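Local coordinates for Lin0012 protein (Listeria innocua, PDB 3K17), which probably phosphorylates phosphomevalonate with ATP, as a GHMP-family kinase of the mevalonate route to isopentenyl diphosphate, at residues Pro12-Val17 and Ala30-Val35; Ile39-Glu44 and Val125-Ala130; Asn49-Pro54 and Met101-Glu106; Gly170-Tyr175 and Leu347-Gly352. All blocks are in the same frame, centred on the assembly; numbering follows the deposited sequence.

Interaction 1: residues Pro12-Val17 and Ala30-Val35; sequences PGKLYV and AILTAV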
loop_
_atom_site.group_PDB
_atom_site.type_symbol
_atom_site.label_atom_id
_atom_site.label_comp_id
_atom_site.label_asym_id
_atom_site.label_seq_id
_atom_site.Cartn_x
_atom_site.Cartn_y
_atom_site.Cartn_z
ATOM N N PRO A 12 13.266 -19.302 -35.090
ATOM C CA PRO A 12 12.055 -19.306 -35.906
ATOM C C PRO A 12 10.798 -19.273 -35.046
ATOM O O PRO A 12 10.819 -19.700 -33.890
ATOM C CB PRO A 12 12.180 -20.612 -36.682
ATOM C CG PRO A 12 12.804 -21.527 -35.647
ATOM C CD PRO A 12 13.880 -20.645 -35.036
ATOM N N GLY A 13 9.716 -18.751 -35.618
ATOM C CA GLY A 13 8.443 -18.711 -34.924
ATOM C C GLY A 13 7.849 -20.108 -35.010
ATOM O O GLY A 13 8.436 -20.987 -35.642
ATOM N N LYS A 14 6.684 -20.318 -34.405
ATOM C CA LYS A 14 6.068 -21.641 -34.406
ATOM C C LYS A 14 4.590 -21.615 -34.744
ATOM O O LYS A 14 3.919 -20.599 -34.596
ATOM C CB LYS A 14 6.231 -22.288 -33.027
ATOM C CG LYS A 14 5.401 -21.590 -31.924
ATOM C CD LYS A 14 4.011 -22.224 -31.736
ATOM C CE LYS A 14 3.002 -21.249 -31.118
ATOM N NZ LYS A 14 2.519 -20.252 -32.137
ATOM N N LEU A 15 4.094 -22.766 -35.176
ATOM C CA LEU A 15 2.694 -22.937 -35.511
ATOM C C LEU A 15 2.256 -24.337 -35.124
ATOM O O LEU A 15 2.848 -25.319 -35.576
ATOM C CB LEU A 15 2.467 -22.745 -37.016
ATOM C CG LEU A 15 2.355 -21.304 -37.522
ATOM C CD1 LEU A 15 2.261 -21.292 -39.038
ATOM C CD2 LEU A 15 1.116 -20.649 -36.893
ATOM N N TYR A 16 1.243 -24.431 -34.271
ATOM C CA TYR A 16 0.709 -25.730 -33.900
ATOM C C TYR A 16 0.014 -26.235 -35.153
ATOM O O TYR A 16 -0.608 -25.456 -35.882
ATOM C CB TYR A 16 -0.312 -25.594 -32.772
ATOM C CG TYR A 16 0.298 -25.680 -31.394
ATOM C CD1 TYR A 16 0.566 -26.919 -30.811
ATOM C CD2 TYR A 16 0.649 -24.528 -30.691
ATOM C CE1 TYR A 16 1.166 -27.015 -29.569
ATOM C CE2 TYR A 16 1.256 -24.612 -29.439
ATOM C CZ TYR A 16 1.512 -25.861 -28.887
ATOM O OH TYR A 16 2.122 -25.963 -27.660
ATOM N N VAL A 17 0.122 -27.533 -35.410
ATOM C CA VAL A 17 -0.508 -28.119 -36.587
ATOM C C VAL A 17 -1.671 -29.012 -36.163
ATOM O O VAL A 17 -2.680 -29.081 -36.851
ATOM C CB VAL A 17 0.501 -28.947 -37.409
ATOM C CG1 VAL A 17 -0.209 -29.620 -38.584
ATOM C CG2 VAL A 17 1.619 -28.046 -37.917
ATOM N N ALA A 30 1.480 -33.182 -29.570
ATOM C CA ALA A 30 1.058 -32.234 -30.591
ATOM C C ALA A 30 2.105 -32.197 -31.690
ATOM O O ALA A 30 3.267 -32.548 -31.468
ATOM C CB ALA A 30 0.879 -30.831 -29.996
ATOM N N ILE A 31 1.680 -31.777 -32.877
ATOM C CA ILE A 31 2.568 -31.648 -34.017
ATOM C C ILE A 31 2.777 -30.142 -34.212
ATOM O O ILE A 31 1.830 -29.373 -34.101
ATOM C CB ILE A 31 1.925 -32.200 -35.303
ATOM C CG1 ILE A 31 1.588 -33.688 -35.135
ATOM C CG2 ILE A 31 2.869 -31.970 -36.491
ATOM C CD1 ILE A 31 2.798 -34.565 -34.876
ATOM N N LEU A 32 4.010 -29.724 -34.480
ATOM C CA LEU A 32 4.278 -28.306 -34.714
ATOM C C LEU A 32 5.338 -28.138 -35.771
ATOM O O LEU A 32 6.156 -29.030 -35.996
ATOM C CB LEU A 32 4.787 -27.596 -33.452
ATOM C CG LEU A 32 3.954 -27.508 -32.174
ATOM C CD1 LEU A 32 4.502 -28.493 -31.149
ATOM C CD2 LEU A 32 4.037 -26.068 -31.622
ATOM N N THR A 33 5.312 -26.989 -36.429
ATOM C CA THR A 33 6.330 -26.678 -37.403
ATOM C C THR A 33 6.840 -25.281 -37.088
ATOM O O THR A 33 6.075 -24.411 -36.661
ATOM C CB THR A 33 5.809 -26.694 -38.860
ATOM O OG1 THR A 33 6.889 -26.343 -39.738
ATOM C CG2 THR A 33 4.689 -25.678 -39.058
ATOM N N ALA A 34 8.139 -25.079 -37.265
ATOM C CA ALA A 34 8.726 -23.768 -37.055
ATOM C C ALA A 34 8.482 -23.048 -38.382
ATOM O O ALA A 34 8.286 -23.702 -39.414
ATOM C CB ALA A 34 10.216 -23.897 -36.770
ATOM N N VAL A 35 8.478 -21.718 -38.371
ATOM C CA VAL A 35 8.233 -20.970 -39.602
ATOM C C VAL A 35 9.417 -20.091 -39.989
ATOM O O VAL A 35 10.273 -19.771 -39.163
ATOM C CB VAL A 35 6.956 -20.080 -39.487
ATOM C CG1 VAL A 35 5.774 -20.915 -39.003
ATOM C CG2 VAL A 35 7.203 -18.936 -38.529
#

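Interaction 2: residues Ile39-Glu44 and Val125-Ala130; sequences ITLTLE and VAVINA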
loop_
_atom_site.group_PDB
_atom_site.type_symbol
_atom_site.label_atom_id
_atom_site.label_comp_id
_atom_site.label_asym_id
_atom_site.label_seq_id
_atom_site.Cartn_x
_atom_site.Cartn_y
_atom_site.Cartn_z
ATOM N N ILE A 39 12.993 -14.229 -34.735
ATOM C CA ILE A 39 13.310 -13.294 -33.689
ATOM C C ILE A 39 14.829 -13.366 -33.842
ATOM O O ILE A 39 15.385 -14.461 -34.019
ATOM C CB ILE A 39 12.869 -13.808 -32.300
ATOM C CG1 ILE A 39 11.454 -13.281 -32.005
ATOM C CG2 ILE A 39 13.878 -13.371 -31.235
ATOM C CD1 ILE A 39 10.882 -13.708 -30.688
ATOM N N THR A 40 15.497 -12.217 -33.834
ATOM C CA THR A 40 16.950 -12.188 -33.977
ATOM C C THR A 40 17.582 -11.562 -32.745
ATOM O O THR A 40 17.252 -10.437 -32.375
ATOM C CB THR A 40 17.373 -11.366 -35.214
ATOM O OG1 THR A 40 16.803 -11.951 -36.388
ATOM C CG2 THR A 40 18.891 -11.347 -35.358
ATOM N N LEU A 41 18.479 -12.296 -32.100
ATOM C CA LEU A 41 19.162 -11.782 -30.919
ATOM C C LEU A 41 20.651 -11.626 -31.248
ATOM O O LEU A 41 21.329 -12.603 -31.575
ATOM C CB LEU A 41 18.967 -12.743 -29.732
ATOM C CG LEU A 41 19.381 -12.189 -28.363
ATOM C CD1 LEU A 41 18.752 -13.008 -27.257
ATOM C CD2 LEU A 41 20.908 -12.182 -28.237
ATOM N N THR A 42 21.144 -10.391 -31.184
ATOM C CA THR A 42 22.551 -10.109 -31.463
ATOM C C THR A 42 23.265 -9.846 -30.136
ATOM O O THR A 42 22.862 -8.969 -29.362
ATOM C CB THR A 42 22.683 -8.896 -32.410
ATOM O OG1 THR A 42 21.950 -9.159 -33.615
ATOM C CG2 THR A 42 24.145 -8.640 -32.769
ATOM N N LEU A 43 24.308 -10.625 -29.866
ATOM C CA LEU A 43 25.060 -10.508 -28.620
ATOM C C LEU A 43 26.512 -10.123 -28.842
ATOM O O LEU A 43 27.151 -10.582 -29.787
ATOM C CB LEU A 43 24.998 -11.830 -27.844
ATOM C CG LEU A 43 25.846 -11.990 -26.574
ATOM C CD1 LEU A 43 25.268 -13.103 -25.728
ATOM C CD2 LEU A 43 27.311 -12.296 -26.927
ATOM N N GLU A 44 27.035 -9.289 -27.954
ATOM C CA GLU A 44 28.417 -8.850 -28.057
ATOM C C GLU A 44 28.923 -8.489 -26.669
ATOM O O GLU A 44 28.131 -8.246 -25.759
ATOM C CB GLU A 44 28.506 -7.628 -28.973
ATOM C CG GLU A 44 27.891 -6.378 -28.378
ATOM C CD GLU A 44 27.683 -5.275 -29.398
ATOM O OE1 GLU A 44 26.847 -5.456 -30.308
ATOM O OE2 GLU A 44 28.354 -4.225 -29.289
ATOM N N VAL A 125 13.762 -18.711 -26.103
ATOM C CA VAL A 125 14.725 -19.609 -26.749
ATOM C C VAL A 125 15.935 -18.848 -27.296
ATOM O O VAL A 125 17.054 -19.355 -27.256
ATOM C CB VAL A 125 14.037 -20.420 -27.888
ATOM C CG1 VAL A 125 15.072 -21.162 -28.740
ATOM C CG2 VAL A 125 13.066 -21.431 -27.272
ATOM N N ALA A 126 15.720 -17.628 -27.789
ATOM C CA ALA A 126 16.813 -16.824 -28.319
ATOM C C ALA A 126 17.795 -16.466 -27.199
ATOM O O ALA A 126 19.018 -16.538 -27.381
ATOM C CB ALA A 126 16.269 -15.547 -28.984
ATOM N N VAL A 127 17.263 -16.085 -26.039
ATOM C CA VAL A 127 18.111 -15.739 -24.911
ATOM C C VAL A 127 18.920 -16.960 -24.446
ATOM O O VAL A 127 20.139 -16.873 -24.259
ATOM C CB VAL A 127 17.265 -15.196 -23.725
ATOM C CG1 VAL A 127 18.118 -15.109 -22.451
ATOM C CG2 VAL A 127 16.703 -13.810 -24.088
ATOM N N ILE A 128 18.248 -18.095 -24.271
ATOM C CA ILE A 128 18.942 -19.295 -23.809
ATOM C C ILE A 128 20.036 -19.691 -24.801
ATOM O O ILE A 128 21.174 -19.952 -24.406
ATOM C CB ILE A 128 17.961 -20.477 -23.608
ATOM C CG1 ILE A 128 16.945 -20.133 -22.501
ATOM C CG2 ILE A 128 18.740 -21.768 -23.270
ATOM C CD1 ILE A 128 17.561 -19.793 -21.152
ATOM N N ASN A 129 19.699 -19.729 -26.086
ATOM C CA ASN A 129 20.688 -20.090 -27.094
ATOM C C ASN A 129 21.846 -19.119 -27.149
ATOM O O ASN A 129 23.000 -19.538 -27.259
ATOM C CB ASN A 129 20.061 -20.198 -28.477
ATOM C CG ASN A 129 19.603 -21.602 -28.785
ATOM O OD1 ASN A 129 20.147 -22.562 -28.255
ATOM N ND2 ASN A 129 18.617 -21.733 -29.656
ATOM N N ALA A 130 21.547 -17.827 -27.074
ATOM C CA ALA A 130 22.597 -16.816 -27.115
ATOM C C ALA A 130 23.568 -16.917 -25.936
ATOM O O ALA A 130 24.774 -16.814 -26.120
ATOM C CB ALA A 130 21.984 -15.418 -27.162
#

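Interaction 3: residues Asn49-Pro54 and Met101-Glu106; sequences NELWIP and MVIETE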
loop_
_atom_site.group_PDB
_atom_site.type_symbol
_atom_site.label_atom_id
_atom_site.label_comp_id
_atom_site.label_asym_id
_atom_site.label_seq_id
_atom_site.Cartn_x
_atom_site.Cartn_y
_atom_site.Cartn_z
ATOM N N ASN A 49 26.196 -4.986 -18.643
ATOM C CA ASN A 49 25.102 -5.739 -19.243
ATOM C C ASN A 49 24.093 -4.818 -19.885
ATOM O O ASN A 49 23.795 -3.752 -19.363
ATOM C CB ASN A 49 24.385 -6.592 -18.204
ATOM C CG ASN A 49 25.170 -7.812 -17.827
ATOM O OD1 ASN A 49 25.860 -8.391 -18.665
ATOM N ND2 ASN A 49 25.057 -8.229 -16.571
ATOM N N GLU A 50 23.538 -5.258 -21.005
ATOM C CA GLU A 50 22.563 -4.460 -21.714
ATOM C C GLU A 50 21.583 -5.354 -22.459
ATOM O O GLU A 50 21.995 -6.246 -23.204
ATOM C CB GLU A 50 23.285 -3.571 -22.711
ATOM C CG GLU A 50 22.841 -2.146 -22.724
ATOM C CD GLU A 50 23.678 -1.320 -23.664
ATOM O OE1 GLU A 50 23.621 -1.581 -24.883
ATOM O OE2 GLU A 50 24.397 -0.418 -23.182
ATOM N N LEU A 51 20.292 -5.132 -22.242
ATOM C CA LEU A 51 19.272 -5.900 -22.944
ATOM C C LEU A 51 18.311 -4.926 -23.606
ATOM O O LEU A 51 17.809 -4.003 -22.959
ATOM C CB LEU A 51 18.483 -6.807 -21.988
ATOM C CG LEU A 51 17.268 -7.491 -22.629
ATOM C CD1 LEU A 51 17.718 -8.406 -23.780
ATOM C CD2 LEU A 51 16.508 -8.286 -21.573
ATOM N N TRP A 52 18.072 -5.139 -24.894
ATOM C CA TRP A 52 17.150 -4.320 -25.666
ATOM C C TRP A 52 16.112 -5.266 -26.258
ATOM O O TRP A 52 16.478 -6.308 -26.811
ATOM C CB TRP A 52 17.853 -3.632 -26.843
ATOM C CG TRP A 52 19.002 -2.748 -26.504
ATOM C CD1 TRP A 52 20.195 -3.121 -25.953
ATOM C CD2 TRP A 52 19.100 -1.343 -26.765
ATOM N NE1 TRP A 52 21.035 -2.034 -25.863
ATOM C CE2 TRP A 52 20.387 -0.930 -26.355
ATOM C CE3 TRP A 52 18.225 -0.393 -27.308
ATOM C CZ2 TRP A 52 20.823 0.397 -26.471
ATOM C CZ3 TRP A 52 18.659 0.927 -27.426
ATOM C CH2 TRP A 52 19.948 1.306 -27.008
ATOM N N ILE A 53 14.836 -4.923 -26.132
ATOM C CA ILE A 53 13.787 -5.744 -26.732
ATOM C C ILE A 53 12.881 -4.822 -27.529
ATOM O O ILE A 53 12.840 -3.611 -27.280
ATOM C CB ILE A 53 12.976 -6.543 -25.688
ATOM C CG1 ILE A 53 12.260 -5.606 -24.705
ATOM C CG2 ILE A 53 13.904 -7.484 -24.950
ATOM C CD1 ILE A 53 11.263 -6.336 -23.830
ATOM N N PRO A 54 12.146 -5.374 -28.505
ATOM C CA PRO A 54 11.254 -4.567 -29.339
ATOM C C PRO A 54 10.278 -3.659 -28.614
ATOM O O PRO A 54 10.064 -2.524 -29.028
ATOM C CB PRO A 54 10.531 -5.611 -30.192
ATOM C CG PRO A 54 11.536 -6.739 -30.273
ATOM C CD PRO A 54 12.040 -6.802 -28.857
HETATM N N MSE A 101 22.841 -7.396 -25.500
HETATM C CA MSE A 101 21.963 -8.238 -26.306
HETATM C C MSE A 101 20.819 -7.412 -26.871
HETATM O O MSE A 101 20.132 -6.697 -26.132
HETATM C CB MSE A 101 21.397 -9.386 -25.465
HETATM C CG MSE A 101 22.432 -10.433 -25.037
HETATM SE SE MSE A 101 21.625 -11.876 -24.011
HETATM C CE MSE A 101 21.698 -11.058 -22.256
ATOM N N VAL A 102 20.624 -7.520 -28.180
ATOM C CA VAL A 102 19.576 -6.787 -28.876
ATOM C C VAL A 102 18.638 -7.745 -29.590
ATOM O O VAL A 102 19.060 -8.504 -30.464
ATOM C CB VAL A 102 20.172 -5.824 -29.924
ATOM C CG1 VAL A 102 19.051 -5.151 -30.710
ATOM C CG2 VAL A 102 21.048 -4.780 -29.232
ATOM N N ILE A 103 17.364 -7.706 -29.216
ATOM C CA ILE A 103 16.372 -8.571 -29.834
ATOM C C ILE A 103 15.495 -7.819 -30.826
ATOM O O ILE A 103 14.943 -6.761 -30.506
ATOM C CB ILE A 103 15.471 -9.225 -28.767
ATOM C CG1 ILE A 103 16.322 -10.103 -27.843
ATOM C CG2 ILE A 103 14.359 -10.038 -29.445
ATOM C CD1 ILE A 103 15.533 -10.826 -26.760
ATOM N N GLU A 104 15.381 -8.370 -32.030
ATOM C CA GLU A 104 14.547 -7.796 -33.083
ATOM C C GLU A 104 13.535 -8.875 -33.437
ATOM O O GLU A 104 13.769 -10.051 -33.160
ATOM C CB GLU A 104 15.378 -7.466 -34.325
ATOM C CG GLU A 104 16.477 -6.437 -34.123
ATOM C CD GLU A 104 17.447 -6.403 -35.304
ATOM O OE1 GLU A 104 18.189 -7.397 -35.515
ATOM O OE2 GLU A 104 17.458 -5.386 -36.029
ATOM N N THR A 105 12.429 -8.494 -34.070
ATOM C CA THR A 105 11.415 -9.481 -34.433
ATOM C C THR A 105 10.788 -9.322 -35.818
ATOM O O THR A 105 10.693 -8.216 -36.347
ATOM C CB THR A 105 10.269 -9.484 -33.406
ATOM O OG1 THR A 105 9.255 -10.405 -33.824
ATOM C CG2 THR A 105 9.661 -8.078 -33.280
ATOM N N GLU A 106 10.355 -10.450 -36.381
ATOM C CA GLU A 106 9.679 -10.500 -37.674
ATOM C C GLU A 106 8.373 -11.240 -37.408
ATOM O O GLU A 106 7.652 -11.607 -38.332
ATOM C CB GLU A 106 10.478 -11.312 -38.709
ATOM C CG GLU A 106 11.962 -10.986 -38.826
ATOM C CD GLU A 106 12.659 -11.828 -39.913
ATOM O OE1 GLU A 106 12.326 -13.028 -40.066
ATOM O OE2 GLU A 106 13.547 -11.289 -40.603
#

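Interaction 4: residues Gly170-Tyr175 and Leu347-Gly352; sequences GGWIAY and LPFHTG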
loop_
_atom_site.group_PDB
_atom_site.type_symbol
_atom_site.label_atom_id
_atom_site.label_comp_id
_atom_site.label_asym_id
_atom_site.label_seq_id
_atom_site.Cartn_x
_atom_site.Cartn_y
_atom_site.Cartn_z
ATOM N N GLY A 170 13.359 -26.280 -34.355
ATOM C CA GLY A 170 13.172 -25.956 -35.759
ATOM C C GLY A 170 12.471 -27.109 -36.468
ATOM O O GLY A 170 12.048 -28.077 -35.832
ATOM N N GLY A 171 12.336 -27.003 -37.785
ATOM C CA GLY A 171 11.682 -28.046 -38.556
ATOM C C GLY A 171 10.301 -28.435 -38.065
ATOM O O GLY A 171 9.575 -27.618 -37.489
ATOM N N TRP A 172 9.942 -29.694 -38.308
ATOM C CA TRP A 172 8.661 -30.249 -37.905
ATOM C C TRP A 172 8.892 -31.221 -36.756
ATOM O O TRP A 172 9.822 -32.033 -36.808
ATOM C CB TRP A 172 8.013 -31.010 -39.073
ATOM C CG TRP A 172 7.575 -30.146 -40.224
ATOM C CD1 TRP A 172 8.377 -29.476 -41.104
ATOM C CD2 TRP A 172 6.226 -29.816 -40.579
ATOM N NE1 TRP A 172 7.612 -28.744 -41.980
ATOM C CE2 TRP A 172 6.288 -28.933 -41.679
ATOM C CE3 TRP A 172 4.970 -30.177 -40.068
ATOM C CZ2 TRP A 172 5.140 -28.402 -42.278
ATOM C CZ3 TRP A 172 3.826 -29.649 -40.665
ATOM C CH2 TRP A 172 3.922 -28.769 -41.759
ATOM N N ILE A 173 8.046 -31.156 -35.730
ATOM C CA ILE A 173 8.201 -32.055 -34.592
ATOM C C ILE A 173 6.900 -32.590 -34.014
ATOM O O ILE A 173 5.821 -32.012 -34.186
ATOM C CB ILE A 173 8.933 -31.378 -33.403
ATOM C CG1 ILE A 173 8.101 -30.196 -32.892
ATOM C CG2 ILE A 173 10.323 -30.921 -33.821
ATOM C CD1 ILE A 173 8.547 -29.643 -31.535
ATOM N N ALA A 174 7.036 -33.712 -33.318
ATOM C CA ALA A 174 5.944 -34.325 -32.599
ATOM C C ALA A 174 6.406 -34.029 -31.173
ATOM O O ALA A 174 7.454 -34.516 -30.737
ATOM C CB ALA A 174 5.902 -35.818 -32.846
ATOM N N TYR A 175 5.649 -33.204 -30.460
ATOM C CA TYR A 175 6.014 -32.841 -29.093
ATOM C C TYR A 175 5.119 -33.518 -28.069
ATOM O O TYR A 175 3.892 -33.421 -28.148
ATOM C CB TYR A 175 5.906 -31.325 -28.906
ATOM C CG TYR A 175 6.142 -30.888 -27.478
ATOM C CD1 TYR A 175 7.422 -30.893 -26.935
ATOM C CD2 TYR A 175 5.077 -30.507 -26.655
ATOM C CE1 TYR A 175 7.645 -30.531 -25.605
ATOM C CE2 TYR A 175 5.292 -30.144 -25.322
ATOM C CZ TYR A 175 6.579 -30.158 -24.804
ATOM O OH TYR A 175 6.804 -29.800 -23.492
ATOM N N LEU A 347 0.855 -15.703 -45.467
ATOM C CA LEU A 347 2.220 -15.589 -44.966
ATOM C C LEU A 347 3.067 -16.669 -45.657
ATOM O O LEU A 347 3.107 -17.824 -45.209
ATOM C CB LEU A 347 2.262 -15.773 -43.436
ATOM C CG LEU A 347 1.449 -14.787 -42.579
ATOM C CD1 LEU A 347 1.721 -15.030 -41.091
ATOM C CD2 LEU A 347 1.824 -13.358 -42.940
ATOM N N PRO A 348 3.721 -16.318 -46.783
ATOM C CA PRO A 348 4.566 -17.262 -47.529
ATOM C C PRO A 348 5.373 -18.121 -46.553
ATOM O O PRO A 348 6.073 -17.605 -45.683
ATOM C CB PRO A 348 5.430 -16.339 -48.377
ATOM C CG PRO A 348 4.425 -15.243 -48.748
ATOM C CD PRO A 348 3.701 -14.991 -47.435
ATOM N N PHE A 349 5.279 -19.435 -46.715
ATOM C CA PHE A 349 5.922 -20.359 -45.798
ATOM C C PHE A 349 6.933 -21.363 -46.339
ATOM O O PHE A 349 6.832 -21.843 -47.458
ATOM C CB PHE A 349 4.823 -21.149 -45.065
ATOM C CG PHE A 349 5.331 -22.339 -44.270
ATOM C CD1 PHE A 349 5.575 -22.228 -42.902
ATOM C CD2 PHE A 349 5.570 -23.564 -44.892
ATOM C CE1 PHE A 349 6.050 -23.316 -42.168
ATOM C CE2 PHE A 349 6.047 -24.664 -44.164
ATOM C CZ PHE A 349 6.286 -24.538 -42.802
ATOM N N HIS A 350 7.919 -21.646 -45.499
ATOM C CA HIS A 350 8.909 -22.689 -45.719
ATOM C C HIS A 350 9.447 -22.945 -44.313
ATOM O O HIS A 350 9.552 -22.025 -43.492
ATOM C CB HIS A 350 9.994 -22.371 -46.793
ATOM C CG HIS A 350 10.830 -21.157 -46.542
ATOM N ND1 HIS A 350 10.514 -19.918 -47.059
ATOM C CD2 HIS A 350 12.026 -21.009 -45.922
ATOM C CE1 HIS A 350 11.481 -19.063 -46.771
ATOM N NE2 HIS A 350 12.409 -19.699 -46.084
ATOM N N THR A 351 9.698 -24.210 -44.010
ATOM C CA THR A 351 10.146 -24.617 -42.684
ATOM C C THR A 351 11.240 -23.771 -42.055
ATOM O O THR A 351 12.286 -23.551 -42.654
ATOM C CB THR A 351 10.599 -26.089 -42.705
ATOM O OG1 THR A 351 9.616 -26.873 -43.394
ATOM C CG2 THR A 351 10.732 -26.619 -41.281
ATOM N N GLY A 352 10.994 -23.295 -40.833
ATOM C CA GLY A 352 11.990 -22.483 -40.148
ATOM C C GLY A 352 13.108 -23.313 -39.529
ATOM O O GLY A 352 12.893 -24.456 -39.132
#

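Interaction 1: residues Pro12-Val17 and Ala30-Val35
One face of the Tyr16 ring carries Leu32 CD2, which lies 3.5 Å from the ring centroid, almost on the normal, in a CH-pi contact. At the ring's edge, in its plane, Ala30 CB lies 3.9 Å from Tyr16 CE1. Tyr16 and Leu32 form a non-hydrogen-bonded pair in the N-terminal antiparallel hairpin of the large mixed sheet of this GHMP-kinase fold, their side chains side by side, and Lys14 CD lies 3.8 Å from the same methyl, Leu32 CD2. Leu15, Thr33 and Val35 share the other face, where Leu15 crosses Val35 at about a right angle, bringing Leu15 CD1 within 3.5 Å of Val35 CG1. Val17 sets CB on Ile31 CG2 and CG2 near Thr33 CG2. The backbones are joined in both directions at the Leu15-Thr33 pair, and Val17 N gives a 2.8 Å bond to Ile31 O. Thr33 OG1, anti to its own N (chi1 179°), donates to Ala34 O. Lys14 also bonds through its backbone to Leu117, in a GLGSSAA sequence that resembles the family's ATP-binding motif. Helix 162-169 covers the Lys14, Leu32 and Ala34 side through Ser166. Strand 321-326 packs on Leu15 and Val17 through Ile323, while strand 172-176 pairs with 30-35.

Interaction 2: residues Ile39-Glu44 and Val125-Ala130
Leu41 enters the contact with CG anti to its backbone N (chi1 -168°), and from there its two methyls divide between successive turns of helix 125-130: CD1 goes to Ala126 and CD2 to Ala130. The two segments are a strand and a helix of the alpha/beta fold seen in the N-terminal part of GHMP kinases, where helices lie against one face of a mixed sheet. The short axes pass 8.6 Å apart and make an angle of 32°, a close helix-on-sheet approach consistent with the small side chains of Ala126 and Ala130 facing the strand. Leu41 CD2 presses on Ala130 CB at 3.6 Å. Its sister methyl rests on the helix backbone itself, with Leu41 CD1 3.5 Å from Ala126 O. Ala126 O already accepts from Ala130 N within the helix, so covering it with a methyl does not leave it without a partner. Val127 joins at the flank, where Val127 CG2 comes within 3.9 Å of Leu41 CD1; its side chain also packs on Thr78, Ala81 and Ile82 of helix 76-91. On one side of Leu41, Ile39 uses its CG2 branch against Ala126 CB. No hydrogen bond crosses; apolar side chains carry the buried join, two of their methyls also resting on helix carbonyls. On the other side of Leu41, the last touch is made by the backbone of the helix, Ala130 O lying 3.8 Å from Leu43 CD1.

Interaction 3: residues Asn49-Pro54 and Met101-Glu106
Glu50 O takes the amide of Met101, a selenomethionine here, in a 2.7 Å bond from Met101 N. It opens a parallel pairing between strands 50-52 and 101-105, which are linked through helix 76-91 as a beta-alpha-beta crossover. Next, Trp52 uses both its backbone groups on the partner strand: Trp52 N donates to Met101 O at 2.9 Å, nearly along the C=O axis, and Trp52 O receives Ile103 N at the same length. One residue thus bonds to the residues flanking its bridge partner Val102. Ile103 O then faces Pro54, which has no N-H to give; instead Pro54 CD lies against Ile103 O at 3.3 Å, and the ladder stops.

Among the side chains, the indole nitrogen is satisfied within its own strand. Trp52 NE1 donates to Glu50 OE1 at 2.8 Å, with the oxygen in the ring plane but the carboxylate approached from above its own plane. This bond should help to hold the indole's rotation beside Val102, whose CG2 makes an off-centre CH-pi contact, 4.2 Å from the centroid of the Trp52 five-membered ring and 30° from its normal. Asn49 is gripped from outside, OD1 taking Val99 N and ND2 reaching Trp62 O, while Thr105 OG1 accepts from Leu107 N. The far edge of 101-105 bonds to strand 37-45 through Val102 and Glu104, so this strand is hydrogen-bonded on both edges. Beyond the ladder, Thr105 CG2 touches the proline ring, 3.8 Å from Pro54 CG.

Interaction 4: residues Gly170-Tyr175 and Leu347-Gly352
Thr351 OG1 is gripped by two groups: the indole N-H of Trp172 and the carboxylate of Glu210. Trp172 NE1 donates to Thr351 OG1 at 3.1 Å, with the hydroxyl oxygen close to the ring plane at the indole edge. The contact joins the start of strand 172-176, in the large mixed sheet of this GHMP kinase fold, to the loop that returns the chain from the second, antiparallel sheet. A chi1 of -47° puts Thr351 OG1 anti to the carbonyl carbon; the methyl is then anti to N and lies against the Gly171 backbone. Gly170 and Gly171 both have positive phi, which favours glycine, and the turn they make after helix 162-169 presents the Gly171 amide to the loop. Phe349 reaches the far part of the indole obliquely, Trp172 CZ2 to Phe349 CZ being 4.1 Å. Both rings also meet Phe215 edge-to-face, making an aromatic cluster that ties the loop to strand 214-219. A second, straighter bond closes the contact: Gly171 N points at Gly352 O from 2.9 Å, with 165° at the hydrogen.

How the interactions relate
All four interactions reach one mixed sheet. Interactions 1 and 4 have centres about 5 Å apart: strand 172-176 pairs with 30-35, Ile173 N lying 2.9 Å from Leu32 O, while Thr33 OG1 packs on the Trp172 indole. Interactions 2 and 3, centres about 8 Å apart, meet where strand 37-45 pairs with 99-105 and Leu41 packs on Ile103. Between the pairs, contact centres are about 19 to 24 Å apart, bridged by strand 7-18. Tyr16 O of interaction 1 bonds Ser314 OG in a glycine-rich stretch resembling the family's third conserved motif, commonly close to the active site, and helix 119-135 of interaction 2 starts within a GLGSSAA sequence that resembles its ATP-binding motif.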